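Local coordinates for protein activator of (r)-2-hydroxyglutaryl-coa dehydratase (Acidaminococcus fermentans, PDB 1HUX) that couples ATP hydrolysis to electron transfer that activates (R)-2-hydroxyglutaryl-CoA dehydratase, as a homodimer carrying one [4Fe-4S] cluster, at residues Y4-D9 with C17-D22; K29-V34 with L241-G246; F61-G66 with L252-K257. One frame throughout, in Å; residues are numbered along the deposited sequence.

Contact 1: residues Y4-D9 with C17-D22; sequences YTLGID and CIILKD
Gly7 and Ile18 exchange a reciprocal pair of backbone hydrogen bonds, the shorter from Gly7 N to Ile18 O at 2.6 Å. Thr5 and Leu20 repeat the pattern, with Thr5 N to Leu20 O at 3.1 Å and a matching bond from Leu20 N to Thr5 O. Tyr4–Lys21, Leu6–Ile19 and Ile8–Cys17 are the alternating non-hydrogen-bonded pairs. The segment axes run at 161° to each other, which identifies two antiparallel strands of one hairpin, and the turn and the start of the second strand carry the ATP-binding residues Ser12 to Lys16. On the face bearing the non-hydrogen-bonded pairs, Leu6 CD1 reaches CG1 of Ile19, and the sulfur of Cys17 lies against CG2 of Ile8 at 3.9 Å; helix 40-52 packs on this side through Ile45, Ser44 and Val48. Helix 245-257 meets the other face at Thr5, Ile18 and Leu20. At the partly exposed end, the Tyr4 ring runs beside Lys21, pointing the same way. Lys21 CB sits over one face of this ring, 4.3 Å from the centroid and 25° off the normal, a CH-pi contact, while Lys21 CD lies 3.6 Å from Tyr4 CZ. The CG2 methyl of Ile19 is at the ring edge. An alanine in place of Tyr4 would probably leave the aliphatic chain of Lys21 without its flat support, freer to turn, and open a gap beside Ile19 CG2. The chemistry thus divides by depth: backbone bonds fix the register, apolar side chains pack on the buried Leu6–Ile19 face, and near the surface an aromatic ring shields the methylenes of a lysine whose ammonium group makes a long, weak ion pair with Glu25.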
loop_
_atom_site.group_PDB
_atom_site.type_symbol
_atom_site.label_atom_id
_atom_site.label_comp_id
_atom_site.label_asym_id
_atom_site.label_seq_id
_atom_site.Cartn_x
_atom_site.Cartn_y
_atom_site.Cartn_z
ATOM N N TYR A 4 -14.704 8.667 -40.833
ATOM C CA TYR A 4 -14.684 7.778 -39.676
ATOM C C TYR A 4 -13.313 7.710 -39.049
ATOM O O TYR A 4 -12.312 7.580 -39.755
ATOM C CB TYR A 4 -15.130 6.364 -40.075
ATOM C CG TYR A 4 -16.565 6.274 -40.537
ATOM C CD1 TYR A 4 -16.942 6.715 -41.799
ATOM C CD2 TYR A 4 -17.547 5.763 -39.700
ATOM C CE1 TYR A 4 -18.267 6.651 -42.217
ATOM C CE2 TYR A 4 -18.873 5.691 -40.098
ATOM C CZ TYR A 4 -19.234 6.136 -41.353
ATOM O OH TYR A 4 -20.571 6.070 -41.719
ATOM N N THR A 5 -13.275 7.800 -37.721
ATOM C CA THR A 5 -12.008 7.754 -36.983
ATOM C C THR A 5 -12.023 6.721 -35.877
ATOM O O THR A 5 -13.078 6.319 -35.367
ATOM C CB THR A 5 -11.631 9.131 -36.352
ATOM O OG1 THR A 5 -12.829 9.862 -36.040
ATOM C CG2 THR A 5 -10.743 9.942 -37.316
ATOM N N LEU A 6 -10.828 6.312 -35.493
ATOM C CA LEU A 6 -10.687 5.295 -34.486
ATOM C C LEU A 6 -9.887 5.746 -33.271
ATOM O O LEU A 6 -8.715 6.138 -33.386
ATOM C CB LEU A 6 -10.026 4.053 -35.113
ATOM C CG LEU A 6 -9.757 2.886 -34.168
ATOM C CD1 LEU A 6 -11.074 2.288 -33.732
ATOM C CD2 LEU A 6 -8.891 1.866 -34.847
ATOM N N GLY A 7 -10.545 5.677 -32.111
ATOM C CA GLY A 7 -9.912 6.010 -30.847
ATOM C C GLY A 7 -9.626 4.707 -30.113
ATOM O O GLY A 7 -10.521 3.863 -29.960
ATOM N N ILE A 8 -8.381 4.536 -29.672
ATOM C CA ILE A 8 -7.975 3.328 -28.965
ATOM C C ILE A 8 -7.293 3.661 -27.642
ATOM O O ILE A 8 -6.204 4.248 -27.609
ATOM C CB ILE A 8 -6.991 2.474 -29.805
ATOM C CG1 ILE A 8 -7.555 2.252 -31.202
ATOM C CG2 ILE A 8 -6.769 1.113 -29.144
ATOM C CD1 ILE A 8 -6.553 1.628 -32.156
ATOM N N ASP A 9 -7.951 3.267 -26.555
ATOM C CA ASP A 9 -7.443 3.483 -25.202
ATOM C C ASP A 9 -6.960 2.158 -24.625
ATOM O O ASP A 9 -7.758 1.382 -24.110
ATOM C CB ASP A 9 -8.566 4.039 -24.321
ATOM C CG ASP A 9 -8.087 4.421 -22.932
ATOM O OD1 ASP A 9 -8.947 4.711 -22.070
ATOM O OD2 ASP A 9 -6.850 4.440 -22.710
ATOM N N CYS A 17 -12.191 0.760 -27.281
ATOM C CA CYS A 17 -12.145 1.320 -28.618
ATOM C C CYS A 17 -13.391 2.085 -28.959
ATOM O O CYS A 17 -14.510 1.717 -28.571
ATOM C CB CYS A 17 -11.964 0.224 -29.661
ATOM S SG CYS A 17 -10.276 -0.352 -29.895
ATOM N N ILE A 18 -13.184 3.156 -29.716
ATOM C CA ILE A 18 -14.278 3.989 -30.173
ATOM C C ILE A 18 -14.088 4.383 -31.639
ATOM O O ILE A 18 -12.963 4.623 -32.095
ATOM C CB ILE A 18 -14.399 5.272 -29.312
ATOM C CG1 ILE A 18 -15.030 4.925 -27.959
ATOM C CG2 ILE A 18 -15.257 6.325 -30.041
ATOM C CD1 ILE A 18 -16.497 4.508 -28.057
ATOM N N ILE A 19 -15.200 4.424 -32.371
ATOM C CA ILE A 19 -15.202 4.831 -33.775
ATOM C C ILE A 19 -16.338 5.827 -33.937
ATOM O O ILE A 19 -17.493 5.523 -33.602
ATOM C CB ILE A 19 -15.493 3.642 -34.739
ATOM C CG1 ILE A 19 -14.344 2.639 -34.725
ATOM C CG2 ILE A 19 -15.666 4.146 -36.161
ATOM C CD1 ILE A 19 -14.643 1.383 -35.565
ATOM N N LEU A 20 -16.023 7.018 -34.428
ATOM C CA LEU A 20 -17.082 7.997 -34.646
ATOM C C LEU A 20 -17.062 8.626 -36.038
ATOM O O LEU A 20 -16.006 8.742 -36.699
ATOM C CB LEU A 20 -17.082 9.084 -33.555
ATOM C CG LEU A 20 -15.788 9.570 -32.907
ATOM C CD1 LEU A 20 -14.797 10.018 -33.965
ATOM C CD2 LEU A 20 -16.125 10.701 -31.965
ATOM N N LYS A 21 -18.258 9.012 -36.472
ATOM C CA LYS A 21 -18.466 9.611 -37.775
ATOM C C LYS A 21 -18.525 11.135 -37.699
ATOM O O LYS A 21 -19.424 11.703 -37.063
ATOM C CB LYS A 21 -19.762 9.045 -38.374
ATOM C CG LYS A 21 -20.202 9.663 -39.693
ATOM C CD LYS A 21 -21.357 8.887 -40.293
ATOM C CE LYS A 21 -22.527 8.805 -39.339
ATOM N NZ LYS A 21 -23.584 7.859 -39.816
ATOM N N ASP A 22 -17.557 11.781 -38.350
ATOM C CA ASP A 22 -17.471 13.242 -38.408
ATOM C C ASP A 22 -17.188 13.832 -37.044
ATOM O O ASP A 22 -17.430 15.014 -36.812
ATOM C CB ASP A 22 -18.775 13.818 -38.972
ATOM C CG ASP A 22 -19.074 13.309 -40.376
ATOM O OD1 ASP A 22 -20.262 13.315 -40.786
ATOM O OD2 ASP A 22 -18.112 12.906 -41.070
#

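Contact 2: residues K29-V34 with L241-G246; sequences KSLVAV and LAQYNG. With ADP (adenosine-5'-diphosphate), chain D.
Tyr244 receives the side chain of Lys29 over one face of its ring, the lysine chain crossing the tyrosine at about a right angle. With its methylenes over that face the contact is of CH-pi type, though the closeness of the modelled approach is doubtful. Lys29 NZ is 5.1 Å from the centroid of the Tyr244 ring, a long cation-pi approach that can attract only weakly. Lys29 NZ also comes within 3.9 Å of Leu241 CD2. At the ring edge, Ser30 O lies 3.3 Å from Tyr244 CE2, and Leu31 CB approaches Tyr244 OH. Leu31 then turns its CD2 methyl to the amide of Gln243, 3.3 Å from Gln243 OE1, the two side chains again crossing squarely. The other end of that amide serves the nucleotide: Gln243 NE2 donates to ADP O1A at 2.7 Å with an angle of 165° at the hydrogen. CG of Gln243 is anti to the backbone N (chi1 -176°) and the chain is extended beyond it, which carries the amide out to the alpha-phosphate. In this actin fold 29-34 lies mostly on strand 25-33, an outer strand of the first sheet, while 241-246 comes after the last strand of the second sheet and leads into helix 245-257, which packs on the first. Further out, Gln220 NE2 makes a weak hydrogen bond to Gln243 OE1, Tyr244 stands at the N-cap position of the helix, and the hydroxyl of Ser30 is hydrogen-bonded to Ser44 O on helix 40-52.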
loop_
_atom_site.group_PDB
_atom_site.type_symbol
_atom_site.label_atom_id
_atom_site.label_comp_id
_atom_site.label_asym_id
_atom_site.label_seq_id
_atom_site.Cartn_x
_atom_site.Cartn_y
_atom_site.Cartn_z
ATOM N N LYS A 29 -18.249 0.851 -30.307
ATOM C CA LYS A 29 -17.223 0.808 -29.266
ATOM C C LYS A 29 -16.952 -0.633 -28.909
ATOM O O LYS A 29 -17.734 -1.515 -29.245
ATOM C CB LYS A 29 -17.698 1.535 -28.008
ATOM C CG LYS A 29 -18.965 0.958 -27.390
ATOM C CD LYS A 29 -19.082 1.375 -25.947
ATOM C CE LYS A 29 -20.393 0.947 -25.357
ATOM N NZ LYS A 29 -21.476 1.731 -26.010
ATOM N N SER A 30 -15.850 -0.873 -28.218
ATOM C CA SER A 30 -15.532 -2.224 -27.811
ATOM C C SER A 30 -14.644 -2.211 -26.561
ATOM O O SER A 30 -14.043 -1.184 -26.218
ATOM C CB SER A 30 -14.861 -2.973 -28.974
ATOM O OG SER A 30 -13.476 -2.687 -29.080
ATOM N N LEU A 31 -14.573 -3.352 -25.881
ATOM C CA LEU A 31 -13.779 -3.474 -24.668
ATOM C C LEU A 31 -13.279 -4.904 -24.531
ATOM O O LEU A 31 -14.068 -5.845 -24.547
ATOM C CB LEU A 31 -14.649 -3.093 -23.466
ATOM C CG LEU A 31 -14.122 -3.252 -22.039
ATOM C CD1 LEU A 31 -12.671 -2.841 -21.894
ATOM C CD2 LEU A 31 -14.984 -2.410 -21.163
ATOM N N VAL A 32 -11.970 -5.061 -24.383
ATOM C CA VAL A 32 -11.373 -6.380 -24.271
ATOM C C VAL A 32 -10.353 -6.444 -23.145
ATOM O O VAL A 32 -9.434 -5.621 -23.086
ATOM C CB VAL A 32 -10.667 -6.773 -25.590
ATOM C CG1 VAL A 32 -9.863 -8.071 -25.396
ATOM C CG2 VAL A 32 -11.692 -6.921 -26.698
ATOM N N ALA A 33 -10.490 -7.445 -22.276
ATOM C CA ALA A 33 -9.571 -7.576 -21.154
ATOM C C ALA A 33 -8.135 -7.661 -21.630
ATOM O O ALA A 33 -7.852 -8.074 -22.744
ATOM C CB ALA A 33 -9.932 -8.776 -20.301
ATOM N N VAL A 34 -7.226 -7.189 -20.807
ATOM C CA VAL A 34 -5.848 -7.204 -21.196
ATOM C C VAL A 34 -5.141 -8.255 -20.394
ATOM O O VAL A 34 -4.937 -8.094 -19.197
ATOM C CB VAL A 34 -5.208 -5.826 -20.956
ATOM C CG1 VAL A 34 -3.701 -5.909 -21.171
ATOM C CG2 VAL A 34 -5.858 -4.781 -21.898
ATOM N N LEU A 241 -20.929 5.545 -21.096
ATOM C CA LEU A 241 -19.665 5.677 -21.827
ATOM C C LEU A 241 -18.471 5.977 -20.937
ATOM O O LEU A 241 -17.345 6.112 -21.418
ATOM C CB LEU A 241 -19.792 6.788 -22.865
ATOM C CG LEU A 241 -20.834 6.507 -23.946
ATOM C CD1 LEU A 241 -21.009 7.737 -24.813
ATOM C CD2 LEU A 241 -20.388 5.291 -24.772
ATOM N N ALA A 242 -18.729 6.078 -19.638
ATOM C CA ALA A 242 -17.699 6.395 -18.666
ATOM C C ALA A 242 -16.352 5.731 -18.927
ATOM O O ALA A 242 -15.334 6.414 -19.034
ATOM C CB ALA A 242 -18.191 6.045 -17.275
ATOM N N GLN A 243 -16.346 4.406 -19.049
ATOM C CA GLN A 243 -15.101 3.660 -19.261
ATOM C C GLN A 243 -14.516 3.782 -20.668
ATOM O O GLN A 243 -13.370 3.386 -20.914
ATOM C CB GLN A 243 -15.329 2.186 -18.913
ATOM C CG GLN A 243 -14.088 1.312 -19.004
ATOM C CD GLN A 243 -14.339 -0.096 -18.490
ATOM O OE1 GLN A 243 -15.494 -0.568 -18.450
ATOM N NE2 GLN A 243 -13.265 -0.784 -18.110
ATOM N N TYR A 244 -15.303 4.338 -21.583
ATOM C CA TYR A 244 -14.870 4.505 -22.962
ATOM C C TYR A 244 -14.441 5.936 -23.227
ATOM O O TYR A 244 -14.242 6.340 -24.379
ATOM C CB TYR A 244 -16.007 4.156 -23.921
ATOM C CG TYR A 244 -16.482 2.726 -23.824
ATOM C CD1 TYR A 244 -17.626 2.397 -23.095
ATOM C CD2 TYR A 244 -15.786 1.699 -24.455
ATOM C CE1 TYR A 244 -18.063 1.077 -22.994
ATOM C CE2 TYR A 244 -16.215 0.379 -24.364
ATOM C CZ TYR A 244 -17.353 0.075 -23.629
ATOM O OH TYR A 244 -17.766 -1.234 -23.500
ATOM N N ASN A 245 -14.295 6.714 -22.163
ATOM C CA ASN A 245 -13.915 8.112 -22.299
ATOM C C ASN A 245 -12.536 8.277 -22.919
ATOM O O ASN A 245 -12.353 9.051 -23.846
ATOM C CB ASN A 245 -13.948 8.795 -20.933
ATOM C CG ASN A 245 -13.926 10.307 -21.043
ATOM O OD1 ASN A 245 -14.036 11.029 -20.045
ATOM N ND2 ASN A 245 -13.787 10.798 -22.263
ATOM N N GLY A 246 -11.561 7.548 -22.407
ATOM C CA GLY A 246 -10.218 7.681 -22.944
ATOM C C GLY A 246 -10.183 7.417 -24.437
ATOM O O GLY A 246 -9.469 8.086 -25.189
HETATM P PB ADP D . -7.232 0.893 -17.273
HETATM O O1B ADP D . -7.065 2.259 -16.671
HETATM O O2B ADP D . -7.557 0.885 -18.798
HETATM O O3B ADP D . -6.128 -0.081 -16.904
HETATM P PA ADP D . -9.998 0.758 -16.735
HETATM O O1A ADP D . -10.685 0.101 -17.903
HETATM O O2A ADP D . -10.158 2.202 -16.562
HETATM O O3A ADP D . -8.468 0.311 -16.721
HETATM O "O5'" ADP D . -10.383 -0.025 -15.441
HETATM C "C5'" ADP D . -11.637 0.030 -15.009
HETATM C "C4'" ADP D . -11.803 -0.431 -13.610
HETATM O "O4'" ADP D . -13.228 -0.513 -13.309
HETATM C "C3'" ADP D . -11.180 -1.854 -13.143
HETATM O "O3'" ADP D . -10.727 -1.812 -11.767
HETATM C "C2'" ADP D . -12.390 -2.728 -13.412
HETATM O "O2'" ADP D . -12.505 -3.988 -12.674
HETATM C "C1'" ADP D . -13.523 -1.792 -13.012
HETATM N N9 ADP D . -14.894 -2.199 -13.400
HETATM C C8 ADP D . -15.251 -2.631 -14.611
HETATM N N7 ADP D . -16.484 -2.908 -14.688
HETATM C C5 ADP D . -16.984 -2.646 -13.418
HETATM C C6 ADP D . -18.287 -2.721 -12.818
HETATM N N6 ADP D . -19.390 -3.146 -13.498
HETATM N N1 ADP D . -18.410 -2.354 -11.509
HETATM C C2 ADP D . -17.325 -1.944 -10.834
HETATM N N3 ADP D . -16.070 -1.834 -11.312
HETATM C C4 ADP D . -15.972 -2.203 -12.615
#

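Contact 3: residues F61-G66 with L252-K257; sequences FTLATG and LYAYKK
The strand carrying Phe61 and the helix carrying Ala254 run at 142° to each other, their segment axes closing to 7.2 Å, with the CA atoms of these two residues 5.4 Å apart. Lys257 lays its CB over one face of the Phe61 ring, 3.7 Å from the centroid and 15° off the normal, a CH-pi contact displaced toward the rim. Ala254 meets the same ring in its plane, Ala254 CB standing 3.9 Å from Phe61 CD2 at the edge, so a lysine methylene and an alanine methyl hold the ring from two directions. Strand 61-65 is the fourth of an actin-type sheet, hydrogen-bonded alongside strand 4-10, and helix 245-257 packs across the face of that sheet. One step deeper, Leu63 sets CB against Ala254 CB at 4.0 Å and extends CD1 to CB of Tyr253. Ala254 therefore serves both strand residues with its single methyl, and it touches Thr5 of the adjoining strand as well. Lys78 and Met80 of strand 78-80 touch Leu63, and Met80 also touches Tyr253.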
loop_
_atom_site.group_PDB
_atom_site.type_symbol
_atom_site.label_atom_id
_atom_site.label_comp_id
_atom_site.label_asym_id
_atom_site.label_seq_id
_atom_site.Cartn_x
_atom_site.Cartn_y
_atom_site.Cartn_z
ATOM N N PHE A 61 -8.333 8.364 -39.640
ATOM C CA PHE A 61 -7.169 8.539 -38.789
ATOM C C PHE A 61 -7.347 7.647 -37.558
ATOM O O PHE A 61 -8.467 7.439 -37.078
ATOM C CB PHE A 61 -7.041 10.014 -38.377
ATOM C CG PHE A 61 -5.679 10.389 -37.868
ATOM C CD1 PHE A 61 -4.654 10.673 -38.752
ATOM C CD2 PHE A 61 -5.418 10.459 -36.500
ATOM C CE1 PHE A 61 -3.374 11.028 -38.298
ATOM C CE2 PHE A 61 -4.132 10.812 -36.020
ATOM C CZ PHE A 61 -3.112 11.099 -36.927
ATOM N N THR A 62 -6.244 7.105 -37.063
ATOM C CA THR A 62 -6.299 6.253 -35.893
ATOM C C THR A 62 -5.376 6.831 -34.830
ATOM O O THR A 62 -4.203 7.123 -35.086
ATOM C CB THR A 62 -5.891 4.784 -36.235
ATOM O OG1 THR A 62 -6.920 4.180 -37.030
ATOM C CG2 THR A 62 -5.692 3.957 -34.964
ATOM N N LEU A 63 -5.924 6.995 -33.631
ATOM C CA LEU A 63 -5.173 7.553 -32.533
ATOM C C LEU A 63 -5.252 6.654 -31.313
ATOM O O LEU A 63 -6.339 6.325 -30.842
ATOM C CB LEU A 63 -5.724 8.938 -32.204
ATOM C CG LEU A 63 -4.653 10.002 -31.984
ATOM C CD1 LEU A 63 -5.336 11.366 -32.038
ATOM C CD2 LEU A 63 -3.916 9.770 -30.660
ATOM N N ALA A 64 -4.092 6.268 -30.801
ATOM C CA ALA A 64 -4.023 5.406 -29.637
ATOM C C ALA A 64 -3.550 6.150 -28.399
ATOM O O ALA A 64 -2.724 7.055 -28.484
ATOM C CB ALA A 64 -3.097 4.233 -29.915
ATOM N N THR A 65 -4.074 5.741 -27.245
ATOM C CA THR A 65 -3.725 6.338 -25.960
ATOM C C THR A 65 -3.777 5.260 -24.883
ATOM O O THR A 65 -4.240 4.148 -25.130
ATOM C CB THR A 65 -4.726 7.459 -25.586
ATOM O OG1 THR A 65 -4.386 8.008 -24.306
ATOM C CG2 THR A 65 -6.153 6.911 -25.544
ATOM N N GLY A 66 -3.303 5.588 -23.688
ATOM C CA GLY A 66 -3.349 4.629 -22.600
ATOM C C GLY A 66 -1.987 4.192 -22.119
ATOM O O GLY A 66 -0.968 4.702 -22.588
ATOM N N LEU A 252 -11.838 11.645 -30.951
ATOM C CA LEU A 252 -12.084 13.061 -31.207
ATOM C C LEU A 252 -10.804 13.722 -31.678
ATOM O O LEU A 252 -10.837 14.537 -32.583
ATOM C CB LEU A 252 -12.627 13.746 -29.957
ATOM C CG LEU A 252 -14.058 13.336 -29.581
ATOM C CD1 LEU A 252 -14.399 13.787 -28.159
ATOM C CD2 LEU A 252 -15.040 13.929 -30.583
ATOM N N TYR A 253 -9.673 13.369 -31.082
ATOM C CA TYR A 253 -8.409 13.939 -31.527
ATOM C C TYR A 253 -8.043 13.424 -32.904
ATOM O O TYR A 253 -7.296 14.075 -33.632
ATOM C CB TYR A 253 -7.275 13.595 -30.580
ATOM C CG TYR A 253 -7.114 14.599 -29.484
ATOM C CD1 TYR A 253 -7.357 14.252 -28.159
ATOM C CD2 TYR A 253 -6.744 15.911 -29.769
ATOM C CE1 TYR A 253 -7.237 15.190 -27.131
ATOM C CE2 TYR A 253 -6.622 16.864 -28.756
ATOM C CZ TYR A 253 -6.873 16.501 -27.432
ATOM O OH TYR A 253 -6.787 17.441 -26.413
ATOM N N ALA A 254 -8.554 12.243 -33.251
ATOM C CA ALA A 254 -8.289 11.634 -34.547
ATOM C C ALA A 254 -9.035 12.402 -35.614
ATOM O O ALA A 254 -8.446 12.820 -36.607
ATOM C CB ALA A 254 -8.738 10.191 -34.546
ATOM N N TYR A 255 -10.335 12.585 -35.403
ATOM C CA TYR A 255 -11.165 13.310 -36.359
ATOM C C TYR A 255 -10.673 14.735 -36.509
ATOM O O TYR A 255 -10.957 15.403 -37.501
ATOM C CB TYR A 255 -12.615 13.344 -35.904
ATOM C CG TYR A 255 -13.422 14.366 -36.659
ATOM C CD1 TYR A 255 -14.015 14.056 -37.876
ATOM C CD2 TYR A 255 -13.565 15.659 -36.170
ATOM C CE1 TYR A 255 -14.739 15.013 -38.596
ATOM C CE2 TYR A 255 -14.282 16.623 -36.871
ATOM C CZ TYR A 255 -14.872 16.301 -38.082
ATOM O OH TYR A 255 -15.616 17.262 -38.754
ATOM N N LYS A 256 -9.949 15.210 -35.504
ATOM C CA LYS A 256 -9.418 16.561 -35.540
ATOM C C LYS A 256 -8.160 16.557 -36.401
ATOM O O LYS A 256 -7.962 17.439 -37.237
ATOM C CB LYS A 256 -9.115 17.033 -34.117
ATOM C CG LYS A 256 -8.730 18.502 -34.010
ATOM C CD LYS A 256 -9.011 19.067 -32.614
ATOM C CE LYS A 256 -10.512 19.155 -32.343
ATOM N NZ LYS A 256 -10.798 19.655 -30.972
ATOM N N LYS A 257 -7.319 15.548 -36.200
ATOM C CA LYS A 257 -6.085 15.399 -36.964
ATOM C C LYS A 257 -6.418 15.104 -38.423
ATOM O O LYS A 257 -5.615 15.350 -39.317
ATOM C CB LYS A 257 -5.259 14.247 -36.396
ATOM C CG LYS A 257 -3.986 14.685 -35.731
ATOM C CD LYS A 257 -3.093 15.400 -36.720
ATOM C CE LYS A 257 -1.786 15.829 -36.073
ATOM N NZ LYS A 257 -0.913 16.593 -37.019
#

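All three contacts reach the same sheet; contacts 2 and 3 also use helix 245-257. Contacts 1 and 3 lie about 7 Å apart between centres and share backbone bonding, with Leu6 O 2.9 Å from Leu63 N, a probable hydrogen bond. Contact 2 centres about 12 Å from contact 1, joined by a probable hydrogen bond between Cys17 N and Ser30 O at 2.9 Å. Contacts 2 and 3 have centres about 15 Å apart: the helix begins just after Gln243, which bonds ADP, and ends against strand 61-65. Only contact 2 bonds to the nucleotide; Ile8 of contact 1 has its side chain about 10 Å from ADP, and contact 3 lies away from the known sites.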